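Local coordinates for protein sulfatase (Bacteroides fragilis CAG:558, PDB 6USS) that probably hydrolyses aryl sulfate esters as a calcium-dependent sulfatase of the human gut microbiome, here in a catalytic-residue variant, at residues S85-P90 against V106-Y111; M40-G45 against P90-L95; P283-Y288 against G331-K336. The protein carries 1 engineered substitution. One frame throughout, in Å; residues are numbered along the deposited sequence.

In the fold
Interactions 1 and 2 both use the start of helix 88-97 and share P90, with centres about 9 Å apart. Interaction 1 contributes C88, engineered in place of the natural Ser, to the calcium ion, and interaction 2 contributes D42 and D43; D322 and N323 complete the metal site. The two contacts are also tied by a probable hydrogen bond of 2.7 Å between S85 N and T91 OG1. Interaction 3 lies farther out, its centre about 22 Å from that of interaction 2 and about 24 Å from that of interaction 1. It still reaches inward: Y288 OH packs 3.6 Å from D43 O, and the Y288 side chain is about 10 Å from the calcium.

Interaction 1: S85-P90 against V106-Y111; sequences SSICSP and VTNWTY. Engineered in segment 85-90: C88 (natural residue Ser). With CA (calcium ion), chain C.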
ATOM      1  N   SER A  85      17.869 -17.158 -11.494  1.00 15.87           N
ATOM      2  CA  SER A  85      19.225 -17.156 -10.956  1.00 19.86           C
ATOM      3  C   SER A  85      19.341 -18.204  -9.852  1.00 16.67           C
ATOM      4  O   SER A  85      18.360 -18.833  -9.455  1.00 14.77           O
ATOM      5  CB  SER A  85      19.644 -15.767 -10.450  1.00 15.84           C
ATOM      6  OG  SER A  85      19.659 -14.810 -11.504  1.00 15.19           O
ATOM      7  N   SER A  86      20.563 -18.410  -9.366  1.00 18.28           N
ATOM      8  CA  SER A  86      20.800 -19.510  -8.438  1.00 17.74           C
ATOM      9  C   SER A  86      20.531 -19.136  -6.988  1.00 16.37           C
ATOM     10  O   SER A  86      20.671 -19.994  -6.113  1.00 18.11           O
ATOM     11  CB  SER A  86      22.227 -20.045  -8.589  1.00 14.58           C
ATOM     12  OG  SER A  86      23.192 -19.074  -8.265  1.00 20.18           O
ATOM     13  N   ILE A  87      20.112 -17.896  -6.723  1.00 14.23           N
ATOM     14  CA  ILE A  87      19.943 -17.365  -5.373  1.00 16.89           C
ATOM     15  C   ILE A  87      18.699 -16.485  -5.355  1.00 17.88           C
ATOM     16  O   ILE A  87      18.391 -15.808  -6.341  1.00 14.40           O
ATOM     17  CB  ILE A  87      21.209 -16.581  -4.939  1.00 17.66           C
ATOM     18  CG1 ILE A  87      22.341 -17.553  -4.631  1.00 19.54           C
ATOM     19  CG2 ILE A  87      20.946 -15.667  -3.757  1.00 18.04           C
ATOM     20  CD1 ILE A  87      22.039 -18.492  -3.491  1.00 22.85           C
ATOM     21  N   CYS A  88      17.995 -16.485  -4.208  1.00 20.39           N
ATOM     22  CA  CYS A  88      16.680 -15.838  -4.099  1.00 19.08           C
ATOM     23  C   CYS A  88      16.693 -14.384  -4.573  1.00 19.63           C
ATOM     24  O   CYS A  88      15.801 -13.951  -5.310  1.00 24.33           O
ATOM     25  CB  CYS A  88      16.177 -15.872  -2.656  1.00 18.59           C
ATOM     26  SG  CYS A  88      16.266 -17.473  -1.816  1.00 44.74           S
ATOM     27  N   SER A  89      17.682 -13.601  -4.142  1.00 19.99           N
ATOM     28  CA  SER A  89      17.583 -12.156  -4.333  1.00 24.99           C
ATOM     29  C   SER A  89      17.702 -11.752  -5.801  1.00 22.74           C
ATOM     30  O   SER A  89      16.843 -10.984  -6.270  1.00 19.64           O
ATOM     31  CB  SER A  89      18.608 -11.444  -3.444  1.00 24.62           C
ATOM     32  OG  SER A  89      18.167 -11.402  -2.101  1.00 24.80           O
ATOM     33  N   PRO A  90      18.708 -12.196  -6.575  1.00 19.14           N
ATOM     34  CA  PRO A  90      18.718 -11.803  -7.994  1.00 18.61           C
ATOM     35  C   PRO A  90      17.490 -12.261  -8.749  1.00 19.09           C
ATOM     36  O   PRO A  90      17.003 -11.526  -9.617  1.00 18.82           O
ATOM     37  CB  PRO A  90      20.000 -12.449  -8.538  1.00 13.37           C
ATOM     38  CG  PRO A  90      20.327 -13.524  -7.579  1.00 21.06           C
ATOM     39  CD  PRO A  90      19.919 -12.964  -6.235  1.00 18.75           C
ATOM     40  N   VAL A 106      21.687  -6.735  -7.637  1.00 15.06           N
ATOM     41  CA  VAL A 106      21.308  -7.450  -6.423  1.00 17.92           C
ATOM     42  C   VAL A 106      21.615  -8.918  -6.679  1.00 16.23           C
ATOM     43  O   VAL A 106      20.705  -9.715  -6.922  1.00 19.45           O
ATOM     44  CB  VAL A 106      19.823  -7.230  -6.067  1.00 19.63           C
ATOM     45  CG1 VAL A 106      19.578  -7.544  -4.628  1.00 16.19           C
ATOM     46  CG2 VAL A 106      19.399  -5.809  -6.363  1.00 17.02           C
ATOM     47  N   THR A 107      22.904  -9.280  -6.655  1.00 18.66           N
ATOM     48  CA  THR A 107      23.390 -10.546  -7.201  1.00 17.70           C
ATOM     49  C   THR A 107      23.638 -11.607  -6.144  1.00 19.70           C
ATOM     50  O   THR A 107      23.907 -12.759  -6.502  1.00 20.38           O
ATOM     51  CB  THR A 107      24.686 -10.336  -8.018  1.00 18.62           C
ATOM     52  OG1 THR A 107      25.562  -9.433  -7.337  1.00 18.89           O
ATOM     53  CG2 THR A 107      24.379  -9.781  -9.414  1.00 16.86           C
ATOM     54  N   ASN A 108      23.564 -11.261  -4.866  1.00 17.55           N
ATOM     55  CA  ASN A 108      23.565 -12.244  -3.796  1.00 17.85           C
ATOM     56  C   ASN A 108      22.418 -11.905  -2.853  1.00 21.35           C
ATOM     57  O   ASN A 108      21.721 -10.903  -3.042  1.00 22.38           O
ATOM     58  CB  ASN A 108      24.920 -12.267  -3.091  1.00 19.65           C
ATOM     59  CG  ASN A 108      25.145 -13.528  -2.320  1.00 20.53           C
ATOM     60  OD1 ASN A 108      24.236 -14.351  -2.168  1.00 21.43           O
ATOM     61  ND2 ASN A 108      26.359 -13.685  -1.794  1.00 22.10           N
ATOM     62  N   TRP A 109      22.204 -12.723  -1.822  1.00 19.63           N
ATOM     63  CA  TRP A 109      20.993 -12.548  -1.023  1.00 26.09           C
ATOM     64  C   TRP A 109      21.104 -11.377  -0.037  1.00 22.24           C
ATOM     65  O   TRP A 109      22.155 -11.124   0.552  1.00 18.53           O
ATOM     66  CB  TRP A 109      20.629 -13.846  -0.293  1.00 27.67           C
ATOM     67  CG  TRP A 109      21.545 -14.262   0.809  1.00 24.46           C
ATOM     68  CD1 TRP A 109      22.639 -15.074   0.702  1.00 22.80           C
ATOM     69  CD2 TRP A 109      21.430 -13.914   2.198  1.00 23.31           C
ATOM     70  NE1 TRP A 109      23.222 -15.248   1.942  1.00 25.91           N
ATOM     71  CE2 TRP A 109      22.500 -14.544   2.876  1.00 26.93           C
ATOM     72  CE3 TRP A 109      20.527 -13.136   2.933  1.00 22.40           C
ATOM     73  CZ2 TRP A 109      22.697 -14.408   4.257  1.00 25.00           C
ATOM     74  CZ3 TRP A 109      20.715 -13.011   4.302  1.00 24.73           C
ATOM     75  CH2 TRP A 109      21.796 -13.642   4.949  1.00 27.99           C
ATOM     76  N   THR A 110      20.002 -10.655   0.132  1.00 24.23           N
ATOM     77  CA  THR A 110      19.981  -9.433   0.924  1.00 22.06           C
ATOM     78  C   THR A 110      19.207  -9.620   2.224  1.00 21.26           C
ATOM     79  O   THR A 110      18.271 -10.427   2.301  1.00 17.13           O
ATOM     80  CB  THR A 110      19.349  -8.280   0.141  1.00 17.14           C
ATOM     81  OG1 THR A 110      17.947  -8.520  -0.000  1.00 17.77           O
ATOM     82  CG2 THR A 110      19.967  -8.167  -1.228  1.00 16.77           C
ATOM     83  N   TYR A 111      19.640  -8.861   3.263  1.00 17.78           N
ATOM     84  CA  TYR A 111      18.829  -8.496   4.421  1.00 19.64           C
ATOM     85  C   TYR A 111      19.442  -7.312   5.183  1.00 20.04           C
ATOM     86  O   TYR A 111      18.799  -6.259   5.282  1.00 15.27           O
ATOM     87  CB  TYR A 111      18.589  -9.687   5.362  1.00 15.73           C
ATOM     88  CG  TYR A 111      17.611  -9.338   6.469  1.00 19.38           C
ATOM     89  CD1 TYR A 111      16.244  -9.615   6.339  1.00 19.52           C
ATOM     90  CD2 TYR A 111      18.046  -8.708   7.634  1.00 19.09           C
ATOM     91  CE1 TYR A 111      15.352  -9.286   7.349  1.00 23.62           C
ATOM     92  CE2 TYR A 111      17.157  -8.370   8.645  1.00 21.89           C
ATOM     93  CZ  TYR A 111      15.820  -8.652   8.494  1.00 23.93           C
ATOM     94  OH  TYR A 111      14.954  -8.307   9.493  1.00 26.52           O
TER
HETATM   95 CA    CA C 601      15.319 -19.000  -2.965  1.00 22.43          CA
HETATM   96  O   HOH W   1      16.571  -9.214  -2.521  1.00 19.31           O
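P90 is seated on the carbonyl oxygen of V106: CA of P90 approaches V106 O to 3.1 Å, and CB and CD of the ring are close to the same oxygen. The proline nitrogen, also near V106 O, has no hydrogen to offer, so this is a contact of C-H groups rather than a hydrogen bond. C88, S89 and P90 open the (C/S)-x-P-x-R signature of sulfatases, which T91 and R92 complete at the start of helix 88-97. C88 is engineered in place of the natural Ser, the residue predicted to mature to 3-oxoalanine; here its SG binds calcium at 2.1 Å.

One residue along, S89 carries the polar link. Its OG, anti to the carbonyl carbon (chi1 -77°), accepts the backbone N-H of T110 at 3.0 Å from N to OG. A water 2.7 Å from S89 OG also bonds to T110 OG1, so S89 OG is joined to T110 twice, directly to N and through water to OG1. H167 touches the S89 side chain, and its NE2 bonds to T110 O. S89 CB rests on N108 O at 3.2 Å.

I87, at the N-cap position, fills the apolar side: its CG2 meets W109 CB at 3.9 Å and also touches OD1 of N108, while F427 of strand 422-427 touches both I87 and N108. N108 ND2 bonds to D118 and T107 OG1 to N429. N108 OD1 folds back on its own chain to accept the backbone N-H of W109 (N to OD1 2.6 Å), the donor lying 38° above the plane of the amide carbonyl.

Interaction 2: M40-G45 against P90-L95; sequences MVDDMG and PTRCSL. With CA (calcium ion), chain C.
OD1 of D42 is gripped by the calcium ion at 2.3 Å and by NH2 of R92, 3.0 Å from OD1, in a bent salt-bridge hydrogen bond (135° at the hydrogen). The guanidinium plane stands almost perpendicular to the carboxylate, and NH2 meets OD1 from above the carboxylate plane, 53° out of it. A chi1 of -164° sets D42 CG anti to the backbone N, on the side of the metal and R92; D42 OD2 forms a salt bridge with K165. D43 OD1 is a second calcium ligand at 2.3 Å.

R92, the arginine of the sulfatase signature, runs extended from CG to NE; because it bonds to a calcium ligand without binding calcium itself, it is a second-shell group. A water ties the same NH2 (2.8 Å from it) to M40 O. M40 CG packs on R92 NH1 at 4.0 Å, and M40 CE loosely touches L95 CD2.

The contact joins the end of strand 35-41, which runs parallel to both neighbours, 253-258 and 315-321, to helix 88-97. Y256 of strand 253-258 touches M40, R92 and L95 alike.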
ATOM      1  N   MET A  40       4.795 -18.864  -6.488  1.00 16.43           N
ATOM      2  CA  MET A  40       6.255 -18.932  -6.459  1.00 17.14           C
ATOM      3  C   MET A  40       6.693 -19.727  -5.237  1.00 19.87           C
ATOM      4  O   MET A  40       6.412 -19.330  -4.096  1.00 17.89           O
ATOM      5  CB  MET A  40       6.880 -17.533  -6.427  1.00 13.24           C
ATOM      6  CG  MET A  40       8.399 -17.531  -6.418  1.00 15.67           C
ATOM      7  SD  MET A  40       9.182 -17.954  -8.000  1.00 20.66           S
ATOM      8  CE  MET A  40       8.510 -16.663  -9.041  1.00 18.26           C
ATOM      9  N   VAL A  41       7.398 -20.830  -5.475  1.00 15.98           N
ATOM     10  CA  VAL A  41       7.969 -21.638  -4.406  1.00 17.26           C
ATOM     11  C   VAL A  41       9.426 -21.247  -4.228  1.00 19.00           C
ATOM     12  O   VAL A  41      10.109 -20.863  -5.183  1.00 23.04           O
ATOM     13  CB  VAL A  41       7.825 -23.139  -4.715  1.00 17.55           C
ATOM     14  CG1 VAL A  41       8.222 -23.956  -3.518  1.00 14.35           C
ATOM     15  CG2 VAL A  41       6.397 -23.439  -5.139  1.00 13.21           C
ATOM     16  N   ASP A  42       9.910 -21.334  -2.996  1.00 20.67           N
ATOM     17  CA  ASP A  42      11.281 -20.963  -2.663  1.00 21.37           C
ATOM     18  C   ASP A  42      12.204 -22.183  -2.664  1.00 19.23           C
ATOM     19  O   ASP A  42      11.887 -23.208  -2.054  1.00 17.61           O
ATOM     20  CB  ASP A  42      11.330 -20.290  -1.294  1.00 19.24           C
ATOM     21  CG  ASP A  42      12.615 -19.564  -1.072  1.00 23.43           C
ATOM     22  OD1 ASP A  42      13.200 -19.132  -2.089  1.00 25.38           O
ATOM     23  OD2 ASP A  42      13.046 -19.422   0.096  1.00 24.48           O
ATOM     24  N   ASP A  43      13.355 -22.061  -3.331  1.00 19.28           N
ATOM     25  CA  ASP A  43      14.399 -23.090  -3.295  1.00 19.72           C
ATOM     26  C   ASP A  43      13.891 -24.460  -3.742  1.00 17.22           C
ATOM     27  O   ASP A  43      14.392 -25.492  -3.285  1.00 17.85           O
ATOM     28  CB  ASP A  43      15.023 -23.217  -1.895  1.00 22.79           C
ATOM     29  CG  ASP A  43      15.770 -21.964  -1.459  1.00 21.91           C
ATOM     30  OD1 ASP A  43      15.980 -21.088  -2.327  1.00 20.41           O
ATOM     31  OD2 ASP A  43      16.141 -21.864  -0.258  1.00 15.21           O
ATOM     32  N   MET A  44      12.898 -24.498  -4.626  1.00 17.28           N
ATOM     33  CA  MET A  44      12.366 -25.756  -5.135  1.00 18.04           C
ATOM     34  C   MET A  44      13.135 -26.181  -6.391  1.00 23.41           C
ATOM     35  O   MET A  44      13.286 -25.393  -7.330  1.00 25.67           O
ATOM     36  CB  MET A  44      10.869 -25.612  -5.422  1.00 17.07           C
ATOM     37  CG  MET A  44      10.210 -26.837  -6.050  1.00 18.36           C
ATOM     38  SD  MET A  44       8.483 -26.600  -6.525  1.00 18.40           S
ATOM     39  CE  MET A  44       8.092 -28.202  -7.242  1.00 15.84           C
ATOM     40  N   GLY A  45      13.623 -27.444  -6.411  1.00 18.03           N
ATOM     41  CA  GLY A  45      14.400 -27.924  -7.537  1.00 18.52           C
ATOM     42  C   GLY A  45      13.555 -28.427  -8.719  1.00 21.30           C
ATOM     43  O   GLY A  45      12.364 -28.719  -8.606  1.00 19.81           O
ATOM     44  N   PRO A  90      18.708 -12.196  -6.575  1.00 19.14           N
ATOM     45  CA  PRO A  90      18.718 -11.803  -7.994  1.00 18.61           C
ATOM     46  C   PRO A  90      17.490 -12.261  -8.749  1.00 19.09           C
ATOM     47  O   PRO A  90      17.003 -11.526  -9.617  1.00 18.82           O
ATOM     48  CB  PRO A  90      20.000 -12.449  -8.538  1.00 13.37           C
ATOM     49  CG  PRO A  90      20.327 -13.524  -7.579  1.00 21.06           C
ATOM     50  CD  PRO A  90      19.919 -12.964  -6.235  1.00 18.75           C
ATOM     51  N   THR A  91      16.962 -13.445  -8.435  1.00 16.59           N
ATOM     52  CA  THR A  91      15.785 -13.928  -9.151  1.00 17.98           C
ATOM     53  C   THR A  91      14.565 -13.064  -8.853  1.00 21.48           C
ATOM     54  O   THR A  91      13.870 -12.611  -9.773  1.00 18.30           O
ATOM     55  CB  THR A  91      15.512 -15.384  -8.796  1.00 17.24           C
ATOM     56  OG1 THR A  91      16.579 -16.195  -9.305  1.00 17.62           O
ATOM     57  CG2 THR A  91      14.191 -15.847  -9.400  1.00 12.03           C
ATOM     58  N   ARG A  92      14.304 -12.797  -7.571  1.00 19.69           N
ATOM     59  CA  ARG A  92      13.081 -12.087  -7.221  1.00 22.60           C
ATOM     60  C   ARG A  92      13.122 -10.636  -7.696  1.00 21.80           C
ATOM     61  O   ARG A  92      12.114 -10.120  -8.197  1.00 15.10           O
ATOM     62  CB  ARG A  92      12.829 -12.201  -5.713  1.00 19.94           C
ATOM     63  CG  ARG A  92      12.167 -13.544  -5.323  1.00 16.88           C
ATOM     64  CD  ARG A  92      12.518 -14.017  -3.921  1.00 16.09           C
ATOM     65  NE  ARG A  92      12.380 -15.464  -3.776  1.00 21.00           N
ATOM     66  CZ  ARG A  92      11.224 -16.101  -3.599  1.00 22.22           C
ATOM     67  NH1 ARG A  92      10.088 -15.409  -3.543  1.00 20.98           N
ATOM     68  NH2 ARG A  92      11.204 -17.430  -3.473  1.00 19.01           N
ATOM     69  N   CYS A  93      14.288  -9.976  -7.583  1.00 20.75           N
ATOM     70  CA  CYS A  93      14.426  -8.603  -8.070  1.00 14.60           C
ATOM     71  C   CYS A  93      14.312  -8.516  -9.594  1.00 20.40           C
ATOM     72  O   CYS A  93      13.779  -7.534 -10.122  1.00 16.34           O
ATOM     73  CB  CYS A  93      15.759  -8.029  -7.607  1.00 14.13           C
ATOM     74  SG  CYS A  93      15.824  -7.724  -5.848  1.00 17.28           S
ATOM     75  N   SER A  94      14.797  -9.528 -10.312  1.00 16.31           N
ATOM     76  CA  SER A  94      14.606  -9.562 -11.753  1.00 16.49           C
ATOM     77  C   SER A  94      13.131  -9.702 -12.115  1.00 21.66           C
ATOM     78  O   SER A  94      12.659  -9.074 -13.072  1.00 17.72           O
ATOM     79  CB  SER A  94      15.424 -10.704 -12.355  1.00 18.64           C
ATOM     80  OG  SER A  94      16.820 -10.405 -12.312  1.00 16.88           O
ATOM     81  N   LEU A  95      12.395 -10.540 -11.371  1.00 17.39           N
ATOM     82  CA  LEU A  95      10.965 -10.701 -11.597  1.00 12.71           C
ATOM     83  C   LEU A  95      10.235  -9.376 -11.443  1.00 22.11           C
ATOM     84  O   LEU A  95       9.441  -8.978 -12.307  1.00 17.89           O
ATOM     85  CB  LEU A  95      10.393 -11.714 -10.608  1.00 16.85           C
ATOM     86  CG  LEU A  95       8.871 -11.629 -10.444  1.00 14.07           C
ATOM     87  CD1 LEU A  95       8.164 -12.266 -11.627  1.00 10.54           C
ATOM     88  CD2 LEU A  95       8.435 -12.259  -9.141  1.00 12.29           C
TER
HETATM   89 CA    CA C 601      15.319 -19.000  -2.965  1.00 22.43          CA
HETATM   90  O   HOH W   2       8.506 -17.911  -2.851  1.00 15.53           O

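Interaction 3: P283-Y288 against G331-K336; sequences PKEAAY and GWRDGK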
ATOM      1  N   PRO A 283      14.723 -39.787   7.535  1.00 26.68           N
ATOM      2  CA  PRO A 283      13.994 -38.671   8.168  1.00 22.41           C
ATOM      3  C   PRO A 283      14.191 -37.337   7.472  1.00 25.75           C
ATOM      4  O   PRO A 283      13.209 -36.618   7.229  1.00 27.66           O
ATOM      5  CB  PRO A 283      14.560 -38.660   9.592  1.00 19.66           C
ATOM      6  CG  PRO A 283      14.967 -40.066   9.836  1.00 19.53           C
ATOM      7  CD  PRO A 283      15.492 -40.574   8.514  1.00 22.06           C
ATOM      8  N   LYS A 284      15.440 -36.986   7.152  1.00 23.88           N
ATOM      9  CA  LYS A 284      15.718 -35.768   6.398  1.00 20.73           C
ATOM     10  C   LYS A 284      14.893 -35.721   5.119  1.00 21.96           C
ATOM     11  O   LYS A 284      14.235 -34.715   4.822  1.00 21.67           O
ATOM     12  CB  LYS A 284      17.208 -35.682   6.066  1.00 19.24           C
ATOM     13  CG  LYS A 284      18.096 -35.333   7.226  1.00 19.53           C
ATOM     14  CD  LYS A 284      19.546 -35.315   6.774  1.00 19.97           C
ATOM     15  CE  LYS A 284      20.479 -34.931   7.897  1.00 18.57           C
ATOM     16  NZ  LYS A 284      20.525 -35.988   8.913  1.00 20.66           N
ATOM     17  N   GLU A 285      14.886 -36.819   4.361  1.00 18.41           N
ATOM     18  CA  GLU A 285      14.159 -36.807   3.096  1.00 21.96           C
ATOM     19  C   GLU A 285      12.644 -36.866   3.314  1.00 22.01           C
ATOM     20  O   GLU A 285      11.885 -36.290   2.529  1.00 19.24           O
ATOM     21  CB  GLU A 285      14.644 -37.951   2.193  1.00 21.91           C
ATOM     22  CG  GLU A 285      16.115 -37.832   1.734  1.00 21.90           C
ATOM     23  CD  GLU A 285      16.434 -36.522   1.009  1.00 25.02           C
ATOM     24  OE1 GLU A 285      16.006 -36.351  -0.161  1.00 23.82           O
ATOM     25  OE2 GLU A 285      17.115 -35.656   1.610  1.00 20.48           O
ATOM     26  N   ALA A 286      12.179 -37.530   4.375  1.00 18.65           N
ATOM     27  CA  ALA A 286      10.751 -37.494   4.668  1.00 22.52           C
ATOM     28  C   ALA A 286      10.293 -36.079   5.021  1.00 25.07           C
ATOM     29  O   ALA A 286       9.197 -35.666   4.632  1.00 23.47           O
ATOM     30  CB  ALA A 286      10.407 -38.464   5.795  1.00 23.50           C
ATOM     31  N   ALA A 287      11.115 -35.316   5.752  1.00 19.81           N
ATOM     32  CA  ALA A 287      10.744 -33.932   6.036  1.00 20.18           C
ATOM     33  C   ALA A 287      10.746 -33.080   4.763  1.00 24.21           C
ATOM     34  O   ALA A 287       9.874 -32.216   4.587  1.00 21.11           O
ATOM     35  CB  ALA A 287      11.669 -33.331   7.095  1.00 14.55           C
ATOM     36  N   TYR A 288      11.711 -33.295   3.864  1.00 19.70           N
ATOM     37  CA  TYR A 288      11.697 -32.545   2.612  1.00 20.65           C
ATOM     38  C   TYR A 288      10.439 -32.866   1.812  1.00 21.12           C
ATOM     39  O   TYR A 288       9.705 -31.961   1.396  1.00 25.78           O
ATOM     40  CB  TYR A 288      12.961 -32.840   1.793  1.00 20.45           C
ATOM     41  CG  TYR A 288      13.331 -31.771   0.763  1.00 23.46           C
ATOM     42  CD1 TYR A 288      13.712 -30.485   1.158  1.00 23.21           C
ATOM     43  CD2 TYR A 288      13.321 -32.054  -0.601  1.00 18.39           C
ATOM     44  CE1 TYR A 288      14.060 -29.504   0.213  1.00 18.41           C
ATOM     45  CE2 TYR A 288      13.667 -31.086  -1.544  1.00 21.11           C
ATOM     46  CZ  TYR A 288      14.032 -29.813  -1.129  1.00 21.29           C
ATOM     47  OH  TYR A 288      14.370 -28.864  -2.067  1.00 19.00           O
ATOM     48  N   GLY A 331      23.614 -31.885   6.427  1.00 18.58           N
ATOM     49  CA  GLY A 331      22.731 -31.824   7.578  1.00 19.24           C
ATOM     50  C   GLY A 331      21.263 -31.615   7.247  1.00 18.68           C
ATOM     51  O   GLY A 331      20.417 -31.785   8.128  1.00 22.39           O
ATOM     52  N   TRP A 332      20.929 -31.261   6.010  1.00 18.21           N
ATOM     53  CA  TRP A 332      19.529 -31.157   5.636  1.00 19.83           C
ATOM     54  C   TRP A 332      19.084 -32.210   4.637  1.00 22.18           C
ATOM     55  O   TRP A 332      17.898 -32.544   4.610  1.00 20.37           O
ATOM     56  CB  TRP A 332      19.222 -29.768   5.067  1.00 13.49           C
ATOM     57  CG  TRP A 332      19.232 -28.688   6.102  1.00 17.58           C
ATOM     58  CD1 TRP A 332      20.000 -27.554   6.099  1.00 16.56           C
ATOM     59  CD2 TRP A 332      18.427 -28.625   7.297  1.00 17.58           C
ATOM     60  NE1 TRP A 332      19.718 -26.784   7.215  1.00 17.97           N
ATOM     61  CE2 TRP A 332      18.765 -27.421   7.968  1.00 15.86           C
ATOM     62  CE3 TRP A 332      17.458 -29.463   7.864  1.00 11.53           C
ATOM     63  CZ2 TRP A 332      18.167 -27.041   9.173  1.00 14.76           C
ATOM     64  CZ3 TRP A 332      16.862 -29.085   9.064  1.00 11.99           C
ATOM     65  CH2 TRP A 332      17.221 -27.882   9.705  1.00 15.79           C
ATOM     66  N   ARG A 333      19.993 -32.752   3.829  1.00 19.44           N
ATOM     67  CA  ARG A 333      19.606 -33.682   2.775  1.00 21.53           C
ATOM     68  C   ARG A 333      20.503 -34.908   2.800  1.00 23.27           C
ATOM     69  O   ARG A 333      21.710 -34.805   3.047  1.00 19.68           O
ATOM     70  CB  ARG A 333      19.672 -33.031   1.380  1.00 20.10           C
ATOM     71  CG  ARG A 333      18.928 -31.697   1.249  1.00 19.50           C
ATOM     72  CD  ARG A 333      17.421 -31.873   1.362  1.00 18.94           C
ATOM     73  NE  ARG A 333      16.910 -32.875   0.429  1.00 19.31           N
ATOM     74  CZ  ARG A 333      16.705 -32.675  -0.873  1.00 22.14           C
ATOM     75  NH1 ARG A 333      16.956 -31.490  -1.435  1.00 21.22           N
ATOM     76  NH2 ARG A 333      16.236 -33.674  -1.617  1.00 23.99           N
ATOM     77  N   ASP A 334      19.894 -36.071   2.560  1.00 21.71           N
ATOM     78  CA  ASP A 334      20.615 -37.313   2.337  1.00 22.98           C
ATOM     79  C   ASP A 334      20.782 -37.525   0.834  1.00 23.53           C
ATOM     80  O   ASP A 334      20.332 -36.719   0.012  1.00 20.45           O
ATOM     81  CB  ASP A 334      19.898 -38.493   2.999  1.00 24.45           C
ATOM     82  CG  ASP A 334      20.062 -38.507   4.521  1.00 29.69           C
ATOM     83  OD1 ASP A 334      21.187 -38.251   5.014  1.00 29.93           O
ATOM     84  OD2 ASP A 334      19.069 -38.770   5.229  1.00 28.13           O
ATOM     85  N   GLY A 335      21.440 -38.627   0.477  1.00 22.10           N
ATOM     86  CA  GLY A 335      21.883 -38.863  -0.880  1.00 18.08           C
ATOM     87  C   GLY A 335      23.237 -38.228  -1.168  1.00 24.52           C
ATOM     88  O   GLY A 335      23.725 -37.366  -0.436  1.00 20.80           O
ATOM     89  N   LYS A 336      23.851 -38.677  -2.264  1.00 21.00           N
ATOM     90  CA  LYS A 336      25.165 -38.175  -2.654  1.00 25.70           C
ATOM     91  C   LYS A 336      25.132 -36.656  -2.744  1.00 27.98           C
ATOM     92  O   LYS A 336      24.304 -36.080  -3.456  1.00 29.19           O
ATOM     93  CB  LYS A 336      25.582 -38.792  -3.990  1.00 27.56           C
ATOM     94  CG  LYS A 336      26.921 -38.323  -4.524  1.00 33.50           C
ATOM     95  CD  LYS A 336      27.562 -39.388  -5.421  1.00 34.28           C
ATOM     96  CE  LYS A 336      28.046 -38.801  -6.756  1.00 36.72           C
ATOM     97  NZ  LYS A 336      29.156 -37.807  -6.605  1.00 36.15           N
TER
HETATM   98  O   HOH W   3      15.541 -32.510   5.993  1.00 16.76           O
HETATM   99  O   HOH W   4      17.888 -38.480   7.382  1.00 18.15           O
HETATM  100  O   HOH W   5      21.301 -38.321   7.554  1.00 22.41           O
HETATM  101  O   HOH W   6      18.211 -37.023  -1.698  1.00 18.90           O
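Y288 covers one face of the R333 guanidinium and E285 meets its edge; here the contact is tight. The guanidinium lies flat on the tyrosine ring, planes 14° apart, with CZ 3.6 Å from the ring centroid in a cation-pi stack; NH1 sits over the same face, offset toward the rim. The nearly coplanar carboxylate of E285 takes the guanidinium side-on: R333 NH2 reaches OE1 at 3.1 Å, almost straight (169°) on the syn lone pair, and R333 NE reaches OE2 at 3.0 Å. OE2 also accepts the backbone N-H of D334 from above the carboxylate plane. The bend at chi2 (-68°) brings R333 CD over the Y288 ring.

Toward K284 the contact is looser and wetter. K284 NZ stays 4.6 Å from D334 OD1, the two bridged by a water; a second water joins K284 N to D334 OD2, and a third links K284 O to W332 O. The direct contacts of K284 are chiefly aliphatic, CE lying 3.2 Å from G331 O.

D334 OD2 bonds to T282, and Y288 OH to D48. The buried R333 charge is thus met by carboxylate and ring, pinning the 331-336 loop to helix 283-308, whereas the lysine-aspartate attraction is probably weakened by solvent.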